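Local structure of iodotyrosine deiodinase (Thermotoga neapolitana, 6TYK) at residues A[59-64]-A[93-98]. The protein removes halogen from halotyrosines such as 3-iodo-L-tyrosine, using FMN as cofactor, and works as a homodimer of the nitroreductase family. Numbering follows the deposited sequence.
Sequences QIRRVC and PFLKEA
Helix 54-74 packs against the short helix 94-97 of the nitroreductase fold through Arg61, Cys64, Leu95 and Lys96. The closest pair of CA atoms is Arg61 and Leu95, 5.4 Å apart. Here Arg61 CB rests on Leu95 CB at 3.8 Å. With CG anti to the backbone N (chi1 178°), the Arg61 chain runs on past Leu95 to Lys96. The two long side chains then run side by side in the same direction, with Arg61 NE 3.5 Å from Lys96 CB. A water lies at the edge of the guanidinium, in its plane. It accepts from Arg61 NE at 2.8 Å and gives a weak bond to Leu95 O. With an alanine here NE is gone, and the water would probably be held less firmly, while Lys96 CB would lose its neighbour. On the buried side, Leu95 CD1 meets Cys64 CB at 3.8 Å. Both side chains also touch Ile161 of strand 156-165 and Tyr138, a residue of the FMN and iodotyrosine pockets. Of the substrate-binding residues, Lys92 lies near Leu95 and Glu68 near Cys64. The contact is thus helix-to-helix packing over the antiparallel sheet of this alpha/beta fold, one layer behind the substrate site.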
loop_
_atom_site.group_PDB
_atom_site.type_symbol
_atom_site.label_atom_id
_atom_site.label_comp_id
_atom_site.label_asym_id
_atom_site.label_seq_id
_atom_site.Cartn_x
_atom_site.Cartn_y
_atom_site.Cartn_z
ATOM N N GLN A 59 27.051 4.393 6.187
ATOM C CA GLN A 59 26.574 5.664 6.722
ATOM C C GLN A 59 25.098 5.573 7.073
ATOM O O GLN A 59 24.674 6.018 8.141
ATOM C CB GLN A 59 26.812 6.798 5.727
ATOM C CG GLN A 59 28.275 7.109 5.466
ATOM C CD GLN A 59 28.452 8.109 4.341
ATOM O OE1 GLN A 59 27.857 7.973 3.272
ATOM N NE2 GLN A 59 29.269 9.125 4.578
ATOM N N ILE A 60 24.315 4.980 6.177
ATOM C CA ILE A 60 22.890 4.818 6.417
ATOM C C ILE A 60 22.671 3.938 7.638
ATOM O O ILE A 60 21.875 4.270 8.512
ATOM C CB ILE A 60 22.178 4.240 5.183
ATOM C CG1 ILE A 60 22.164 5.295 4.069
ATOM C CG2 ILE A 60 20.751 3.817 5.527
ATOM C CD1 ILE A 60 21.655 4.792 2.741
ATOM N N ARG A 61 23.406 2.836 7.715
ATOM C CA ARG A 61 23.282 1.932 8.849
ATOM C C ARG A 61 23.572 2.643 10.151
ATOM O O ARG A 61 22.812 2.527 11.102
ATOM C CB ARG A 61 24.228 0.745 8.718
ATOM C CG ARG A 61 24.159 -0.203 9.908
ATOM C CD ARG A 61 24.878 -1.501 9.606
ATOM N NE ARG A 61 26.234 -1.263 9.126
ATOM C CZ ARG A 61 27.256 -0.954 9.911
ATOM N NH1 ARG A 61 27.072 -0.843 11.221
ATOM N NH2 ARG A 61 28.456 -0.759 9.384
ATOM N N ARG A 62 24.687 3.364 10.212
ATOM C CA ARG A 62 25.070 3.993 11.467
ATOM C C ARG A 62 24.110 5.098 11.897
ATOM O O ARG A 62 23.808 5.227 13.084
ATOM C CB ARG A 62 26.521 4.472 11.414
ATOM C CG ARG A 62 27.496 3.306 11.340
ATOM C CD ARG A 62 28.941 3.754 11.425
ATOM N NE ARG A 62 29.317 4.481 10.224
ATOM C CZ ARG A 62 29.828 3.924 9.128
ATOM N NH1 ARG A 62 30.069 2.617 9.077
ATOM N NH2 ARG A 62 30.109 4.682 8.082
ATOM N N VAL A 63 23.619 5.880 10.937
ATOM C CA VAL A 63 22.641 6.916 11.254
ATOM C C VAL A 63 21.347 6.278 11.771
ATOM O O VAL A 63 20.757 6.729 12.759
ATOM C CB VAL A 63 22.377 7.823 10.045
ATOM C CG1 VAL A 63 21.141 8.666 10.267
ATOM C CG2 VAL A 63 23.595 8.693 9.796
ATOM N N CYS A 64 20.917 5.208 11.113
ATOM C CA CYS A 64 19.724 4.506 11.556
ATOM C C CYS A 64 19.924 3.880 12.925
ATOM O O CYS A 64 19.058 3.985 13.781
ATOM C CB CYS A 64 19.297 3.455 10.527
ATOM S SG CYS A 64 18.627 4.211 9.044
ATOM N N PRO A 93 22.047 -5.054 11.393
ATOM C CA PRO A 93 23.040 -5.651 10.488
ATOM C C PRO A 93 22.531 -5.858 9.056
ATOM O O PRO A 93 23.350 -5.916 8.141
ATOM C CB PRO A 93 23.382 -6.989 11.158
ATOM C CG PRO A 93 22.300 -7.231 12.176
ATOM C CD PRO A 93 21.785 -5.888 12.578
ATOM N N PHE A 94 21.220 -5.951 8.849
ATOM C CA PHE A 94 20.725 -6.120 7.481
ATOM C C PHE A 94 21.016 -4.909 6.603
ATOM O O PHE A 94 21.044 -5.022 5.382
ATOM C CB PHE A 94 19.236 -6.488 7.423
ATOM C CG PHE A 94 18.331 -5.553 8.172
ATOM C CD1 PHE A 94 17.983 -4.322 7.650
ATOM C CD2 PHE A 94 17.779 -5.938 9.377
ATOM C CE1 PHE A 94 17.119 -3.477 8.337
ATOM C CE2 PHE A 94 16.923 -5.096 10.069
ATOM C CZ PHE A 94 16.589 -3.868 9.548
ATOM N N LEU A 95 21.248 -3.758 7.223
ATOM C CA LEU A 95 21.559 -2.553 6.456
ATOM C C LEU A 95 22.974 -2.617 5.884
ATOM O O LEU A 95 23.320 -1.853 4.974
ATOM C CB LEU A 95 21.374 -1.304 7.321
ATOM C CG LEU A 95 19.924 -0.998 7.711
ATOM C CD1 LEU A 95 19.876 0.204 8.642
ATOM C CD2 LEU A 95 19.035 -0.764 6.486
ATOM N N LYS A 96 23.774 -3.539 6.414
ATOM C CA LYS A 96 25.088 -3.846 5.860
ATOM C C LYS A 96 25.060 -5.096 4.984
ATOM O O LYS A 96 25.661 -5.104 3.912
ATOM C CB LYS A 96 26.119 -4.024 6.980
ATOM C CG LYS A 96 27.472 -4.562 6.517
ATOM C CD LYS A 96 28.451 -4.651 7.681
ATOM C CE LYS A 96 29.751 -5.329 7.276
ATOM N NZ LYS A 96 30.395 -4.656 6.114
ATOM N N GLU A 97 24.371 -6.149 5.432
ATOM C CA GLU A 97 24.401 -7.428 4.715
ATOM C C GLU A 97 23.655 -7.418 3.384
ATOM O O GLU A 97 24.104 -8.024 2.407
ATOM C CB GLU A 97 23.851 -8.562 5.584
ATOM C CG GLU A 97 24.614 -8.791 6.887
ATOM C CD GLU A 97 26.071 -9.190 6.679
ATOM O OE1 GLU A 97 26.941 -8.288 6.633
ATOM O OE2 GLU A 97 26.347 -10.409 6.580
ATOM N N ALA A 98 22.510 -6.744 3.340
ATOM C CA ALA A 98 21.713 -6.722 2.122
ATOM C C ALA A 98 22.517 -6.095 0.987
ATOM O O ALA A 98 23.114 -5.036 1.157
ATOM C CB ALA A 98 20.420 -5.959 2.355
HETATM O O HOH W 1 26.223 -0.980 6.321
#